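Local coordinates for protein greglin (Schistocerca gregaria, PDB 4GI3) that inhibits serine proteases, most tightly subtilisin and human neutrophil elastase and less strongly chymotrypsin, pancreatic elastase and cathepsin G, while leaving pancreatic trypsin untouched, at residues V32-S37 against Y42-E47; C48-C53 against Y61-R66. All coordinates share one frame; numbering follows the deposited sequence.

After the short strand 25-26 the chain enters strand 32-36, turns through residues 37-40 and comes back along strand 41-44, and interaction 1 closes this hairpin. It then runs directly into helix 47-57, reverses through the connection after the helix and reaches strand 61-63, where interaction 2 closes a second loop. The two closures follow one another in series, neither nested nor crossed. In space they join: strand 61-63 lies beside strand 32-36, with probable backbone hydrogen bonds from E35 to T62 and from V64 to C33, while V50 packs on both V32 and F44. Together they pack the helix against one face of a three-stranded antiparallel sheet, an arrangement consistent with a Kazal-like inhibitor.

Interaction 1 of 2, residues V32-S37 against Y42-E47; sequences VCVEDS and YLFVNE
The carbonyl oxygen of V32 receives the amide of F44 (N to O 3.0 Å) and, more weakly, the CA-H of L43, whose CA lies 3.5 Å from that O. The amide of V32 returns a bond to F44 O, and V34 and Y42 repeat the reciprocal exchange, so two hydrogen-bonded pairs flank the non-hydrogen-bonded pair C33-L43 in an antiparallel hairpin. Beta-branched valines suit such extended strands. V34 CG2, set between the backbone N and the carbonyl carbon (chi1 -58°), comes within 3.7 Å of F44 CE1, and the two side chains cross at about a right angle. Near the turn, the methylene of D36 meets the edge of the Y42 ring, CB to CE1 3.9 Å. At the other end, V32 CG1 lies 4.1 Å from E47 CG, so the aliphatic part of the glutamate serves as an apolar partner. On the reverse face, L43 CD1 folds back to 4.1 Å from C33 CB; C33 itself is tied by a disulfide to C69. N46 caps the following helix through OD1 to the amide of E49, and its ND2 reaches the carbonyl of I28 and, weakly, that of P26, an arrangement consistent with the asparagine that steadies the reactive-site loop in Kazal inhibitors. Helix 47-57 covers the face bearing V32, V34 and F44 through V50, and strand 61-63 flanks strand 32-36 on the side away from strand 41-44.

Interaction 2 of 2, residues C48-C53 against Y61-R66; sequences CEVRKC and YTFVPR
Two first torsions bring V50 and Y61 together. In V50, CG1 lies anti to the backbone N (chi1 -170°), which points this branch at the tyrosine; in Y61, CG is tucked between the backbone N and the carbonyl carbon (chi1 68°), which lays the ring beneath that methyl. The result is a CH-pi contact with little offset: CG1 of V50 sits 3.4 Å from the centroid of the Y61 ring, only 4° off the ring normal. Because the methyl is centred, it is nearly equidistant from all six ring carbons, CE1 being 3.6 Å from CG1. The other methyl of V50, CG2, turns to F63, with CE2 4.4 Å away in a looser, oblique contact. A branched residue therefore serves two aromatic neighbours from a single helical position, and the same valine also packs on V32, V34 and F44 of the other two strands. Beyond it, the CG methylene of R51 lies 4.0 Å from Y61 OH, a loose van der Waals contact at the edge of the interface, while the long chain bends farther along. The helix and strand 61-63 run nearly antiparallel, with axes 10.5 Å apart, a separation filled by side chains. Elsewhere on the helix, K52 NZ and E49 OE2 form a salt bridge of 2.9 Å one turn apart, the lysine meeting the syn side of the carboxylate. C48 and C53 bind the helix by disulfides to C25 and C76. Between helix and strand there is no hydrogen bond or salt bridge: cohesion comes from dispersion and methyl-ring attraction, which favours close shape matching over directional bonding, while the covalent cross-links supply separate ties to other parts of this small domain.

Interaction 1 of 2, residues V32-S37 against Y42-E47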
loop_
_atom_site.group_PDB
_atom_site.type_symbol
_atom_site.label_atom_id
_atom_site.label_comp_id
_atom_site.label_asym_id
_atom_site.label_seq_id
_atom_site.Cartn_x
_atom_site.Cartn_y
_atom_site.Cartn_z
ATOM N N VAL B 32 -1.400 -15.307 11.307
ATOM C CA VAL B 32 -0.694 -16.460 11.859
ATOM C C VAL B 32 -0.922 -16.544 13.368
ATOM O O VAL B 32 -0.866 -15.537 14.085
ATOM C CB VAL B 32 0.811 -16.397 11.503
ATOM C CG1 VAL B 32 1.023 -16.539 9.996
ATOM C CG2 VAL B 32 1.459 -15.113 12.009
ATOM N N CYS B 33 -1.134 -17.762 13.845
ATOM C CA CYS B 33 -1.386 -18.017 15.255
ATOM C C CYS B 33 -0.112 -18.463 15.966
ATOM O O CYS B 33 0.597 -19.336 15.454
ATOM C CB CYS B 33 -2.499 -19.049 15.388
ATOM S SG CYS B 33 -3.009 -19.368 17.092
ATOM N N VAL B 34 0.207 -17.829 17.113
ATOM C CA VAL B 34 1.387 -18.149 17.922
ATOM C C VAL B 34 0.989 -18.429 19.370
ATOM O O VAL B 34 -0.043 -17.931 19.845
ATOM C CB VAL B 34 2.557 -17.117 17.863
ATOM C CG1 VAL B 34 3.067 -16.900 16.439
ATOM C CG2 VAL B 34 2.195 -15.790 18.533
ATOM N N GLU B 35 1.832 -19.204 20.069
ATOM C CA GLU B 35 1.684 -19.501 21.488
ATOM C C GLU B 35 2.865 -18.873 22.177
ATOM O O GLU B 35 4.002 -19.128 21.797
ATOM C CB GLU B 35 1.624 -21.008 21.763
ATOM C CG GLU B 35 1.273 -21.321 23.215
ATOM C CD GLU B 35 1.145 -22.786 23.593
ATOM O OE1 GLU B 35 1.131 -23.653 22.689
ATOM O OE2 GLU B 35 1.040 -23.063 24.809
ATOM N N ASP B 36 2.581 -18.017 23.165
ATOM C CA ASP B 36 3.554 -17.303 23.972
ATOM C C ASP B 36 4.118 -18.254 25.064
ATOM O O ASP B 36 3.606 -19.369 25.250
ATOM C CB ASP B 36 2.847 -16.067 24.603
ATOM C CG ASP B 36 3.691 -15.081 25.412
ATOM O OD1 ASP B 36 4.949 -15.188 25.373
ATOM O OD2 ASP B 36 3.098 -14.185 26.063
ATOM N N SER B 37 5.177 -17.800 25.762
ATOM C CA SER B 37 5.842 -18.482 26.874
ATOM C C SER B 37 4.864 -18.691 28.056
ATOM O O SER B 37 4.988 -19.672 28.788
ATOM C CB SER B 37 7.051 -17.671 27.326
ATOM O OG SER B 37 7.625 -18.189 28.516
ATOM N N TYR B 42 -2.049 -15.764 20.456
ATOM C CA TYR B 42 -2.192 -14.463 19.794
ATOM C C TYR B 42 -2.182 -14.603 18.285
ATOM O O TYR B 42 -1.272 -15.231 17.739
ATOM C CB TYR B 42 -1.061 -13.511 20.234
ATOM C CG TYR B 42 -1.051 -13.219 21.720
ATOM C CD1 TYR B 42 -0.202 -13.909 22.580
ATOM C CD2 TYR B 42 -1.900 -12.261 22.268
ATOM C CE1 TYR B 42 -0.189 -13.648 23.950
ATOM C CE2 TYR B 42 -1.913 -12.006 23.641
ATOM C CZ TYR B 42 -1.055 -12.703 24.479
ATOM O OH TYR B 42 -1.052 -12.445 25.833
ATOM N N LEU B 43 -3.205 -14.044 17.606
ATOM C CA LEU B 43 -3.281 -14.034 16.140
ATOM C C LEU B 43 -2.663 -12.709 15.663
ATOM O O LEU B 43 -3.164 -11.636 15.997
ATOM C CB LEU B 43 -4.733 -14.193 15.644
ATOM C CG LEU B 43 -4.931 -14.459 14.142
ATOM C CD1 LEU B 43 -4.571 -15.890 13.769
ATOM C CD2 LEU B 43 -6.366 -14.195 13.722
ATOM N N PHE B 44 -1.519 -12.781 14.983
ATOM C CA PHE B 44 -0.838 -11.591 14.479
ATOM C C PHE B 44 -1.241 -11.380 13.018
ATOM O O PHE B 44 -1.579 -12.341 12.340
ATOM C CB PHE B 44 0.686 -11.742 14.611
ATOM C CG PHE B 44 1.265 -11.440 15.971
ATOM C CD1 PHE B 44 1.234 -12.393 16.987
ATOM C CD2 PHE B 44 1.861 -10.213 16.235
ATOM C CE1 PHE B 44 1.783 -12.117 18.243
ATOM C CE2 PHE B 44 2.424 -9.945 17.487
ATOM C CZ PHE B 44 2.389 -10.905 18.480
ATOM N N VAL B 45 -1.238 -10.120 12.533
ATOM C CA VAL B 45 -1.641 -9.829 11.152
ATOM C C VAL B 45 -0.798 -10.544 10.070
ATOM O O VAL B 45 -1.318 -10.837 9.003
ATOM C CB VAL B 45 -1.817 -8.318 10.884
ATOM C CG1 VAL B 45 -2.994 -7.768 11.693
ATOM C CG2 VAL B 45 -0.549 -7.561 11.220
ATOM N N ASN B 46 0.470 -10.840 10.380
ATOM C CA ASN B 46 1.411 -11.566 9.521
ATOM C C ASN B 46 2.657 -11.979 10.297
ATOM O O ASN B 46 2.886 -11.483 11.410
ATOM C CB ASN B 46 1.789 -10.749 8.258
ATOM C CG ASN B 46 2.404 -9.412 8.528
ATOM O OD1 ASN B 46 3.346 -9.269 9.315
ATOM N ND2 ASN B 46 1.905 -8.395 7.834
ATOM N N GLU B 47 3.510 -12.840 9.671
ATOM C CA GLU B 47 4.763 -13.303 10.263
ATOM C C GLU B 47 5.706 -12.159 10.567
ATOM O O GLU B 47 6.372 -12.221 11.583
ATOM C CB GLU B 47 5.477 -14.287 9.343
ATOM C CG GLU B 47 5.015 -15.724 9.409
ATOM C CD GLU B 47 5.903 -16.632 8.574
ATOM O OE1 GLU B 47 7.144 -16.574 8.745
ATOM O OE2 GLU B 47 5.364 -17.368 7.716
#

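Interaction 2 of 2, residues C48-C53 against Y61-R66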
loop_
_atom_site.group_PDB
_atom_site.type_symbol
_atom_site.label_atom_id
_atom_site.label_comp_id
_atom_site.label_asym_id
_atom_site.label_seq_id
_atom_site.Cartn_x
_atom_site.Cartn_y
_atom_site.Cartn_z
ATOM N N CYS B 48 5.778 -11.103 9.704
ATOM C CA CYS B 48 6.660 -9.965 9.976
ATOM C C CYS B 48 6.388 -9.343 11.344
ATOM O O CYS B 48 7.331 -9.031 12.062
ATOM C CB CYS B 48 6.598 -8.913 8.869
ATOM S SG CYS B 48 7.805 -7.570 9.065
ATOM N N GLU B 49 5.109 -9.151 11.691
ATOM C CA GLU B 49 4.712 -8.556 12.977
ATOM C C GLU B 49 5.105 -9.432 14.177
ATOM O O GLU B 49 5.552 -8.892 15.193
ATOM C CB GLU B 49 3.227 -8.194 13.007
ATOM C CG GLU B 49 2.857 -6.998 12.119
ATOM C CD GLU B 49 3.473 -5.631 12.387
ATOM O OE1 GLU B 49 3.517 -4.820 11.433
ATOM O OE2 GLU B 49 3.893 -5.354 13.534
ATOM N N VAL B 50 5.000 -10.770 14.030
ATOM C CA VAL B 50 5.403 -11.715 15.090
ATOM C C VAL B 50 6.901 -11.545 15.356
ATOM O O VAL B 50 7.310 -11.425 16.512
ATOM C CB VAL B 50 5.109 -13.204 14.772
ATOM C CG1 VAL B 50 5.337 -14.056 16.015
ATOM C CG2 VAL B 50 3.709 -13.422 14.243
ATOM N N ARG B 51 7.720 -11.548 14.270
ATOM C CA ARG B 51 9.173 -11.403 14.328
ATOM C C ARG B 51 9.608 -10.083 14.960
ATOM O O ARG B 51 10.589 -10.054 15.700
ATOM C CB ARG B 51 9.793 -11.557 12.937
ATOM C CG ARG B 51 9.765 -12.983 12.391
ATOM C CD ARG B 51 10.629 -13.136 11.138
ATOM N NE ARG B 51 10.003 -12.579 9.933
ATOM C CZ ARG B 51 10.317 -11.406 9.384
ATOM N NH1 ARG B 51 11.257 -10.640 9.928
ATOM N NH2 ARG B 51 9.696 -10.990 8.289
ATOM N N LYS B 52 8.863 -8.998 14.675
ATOM C CA LYS B 52 9.122 -7.652 15.189
ATOM C C LYS B 52 8.978 -7.670 16.721
ATOM O O LYS B 52 9.875 -7.196 17.419
ATOM C CB LYS B 52 8.131 -6.662 14.556
ATOM C CG LYS B 52 8.358 -5.197 14.964
ATOM C CD LYS B 52 7.163 -4.285 14.659
ATOM C CE LYS B 52 6.982 -3.992 13.193
ATOM N NZ LYS B 52 5.742 -3.206 12.926
ATOM N N CYS B 53 7.862 -8.249 17.218
ATOM C CA CYS B 53 7.528 -8.406 18.633
ATOM C C CYS B 53 8.637 -9.190 19.352
ATOM O O CYS B 53 9.130 -8.732 20.376
ATOM C CB CYS B 53 6.160 -9.070 18.785
ATOM S SG CYS B 53 5.520 -9.107 20.483
ATOM N N TYR B 61 7.826 -17.105 21.266
ATOM C CA TYR B 61 6.645 -17.715 20.666
ATOM C C TYR B 61 6.971 -18.988 19.850
ATOM O O TYR B 61 8.116 -19.254 19.503
ATOM C CB TYR B 61 5.950 -16.673 19.747
ATOM C CG TYR B 61 6.785 -16.347 18.525
ATOM C CD1 TYR B 61 6.702 -17.127 17.370
ATOM C CD2 TYR B 61 7.764 -15.353 18.570
ATOM C CE1 TYR B 61 7.538 -16.897 16.279
ATOM C CE2 TYR B 61 8.611 -15.122 17.486
ATOM C CZ TYR B 61 8.481 -15.885 16.336
ATOM O OH TYR B 61 9.305 -15.663 15.261
ATOM N N THR B 62 5.938 -19.704 19.500
ATOM C CA THR B 62 5.978 -20.855 18.613
ATOM C C THR B 62 4.721 -20.826 17.781
ATOM O O THR B 62 3.644 -20.558 18.325
ATOM C CB THR B 62 6.201 -22.196 19.392
ATOM O OG1 THR B 62 6.299 -23.249 18.443
ATOM C CG2 THR B 62 5.060 -22.527 20.364
ATOM N N PHE B 63 4.838 -21.101 16.463
ATOM C CA PHE B 63 3.656 -21.188 15.603
ATOM C C PHE B 63 2.877 -22.445 15.965
ATOM O O PHE B 63 3.466 -23.475 16.312
ATOM C CB PHE B 63 4.025 -21.235 14.110
ATOM C CG PHE B 63 4.467 -19.903 13.562
ATOM C CD1 PHE B 63 5.776 -19.702 13.156
ATOM C CD2 PHE B 63 3.564 -18.853 13.424
ATOM C CE1 PHE B 63 6.192 -18.466 12.650
ATOM C CE2 PHE B 63 3.985 -17.610 12.937
ATOM C CZ PHE B 63 5.306 -17.418 12.582
ATOM N N VAL B 64 1.556 -22.342 15.900
ATOM C CA VAL B 64 0.591 -23.402 16.202
ATOM C C VAL B 64 -0.541 -23.324 15.163
ATOM O O VAL B 64 -0.665 -22.267 14.521
ATOM C CB VAL B 64 0.053 -23.279 17.672
ATOM C CG1 VAL B 64 1.168 -23.420 18.706
ATOM C CG2 VAL B 64 -0.734 -21.985 17.897
ATOM N N PRO B 65 -1.381 -24.380 14.958
ATOM C CA PRO B 65 -2.487 -24.251 13.994
ATOM C C PRO B 65 -3.433 -23.101 14.379
ATOM O O PRO B 65 -3.571 -22.763 15.562
ATOM C CB PRO B 65 -3.190 -25.618 14.069
ATOM C CG PRO B 65 -2.157 -26.550 14.615
ATOM C CD PRO B 65 -1.388 -25.719 15.593
ATOM N N ARG B 66 -4.011 -22.455 13.362
ATOM C CA ARG B 66 -4.914 -21.305 13.470
ATOM C C ARG B 66 -6.055 -21.505 14.501
ATOM O O ARG B 66 -6.367 -20.577 15.248
ATOM C CB ARG B 66 -5.489 -20.992 12.087
ATOM C CG ARG B 66 -6.052 -19.589 11.946
ATOM C CD ARG B 66 -6.900 -19.531 10.698
ATOM N NE ARG B 66 -7.357 -18.179 10.378
ATOM C CZ ARG B 66 -6.701 -17.327 9.598
ATOM N NH1 ARG B 66 -5.524 -17.658 9.081
ATOM N NH2 ARG B 66 -7.213 -16.134 9.335
#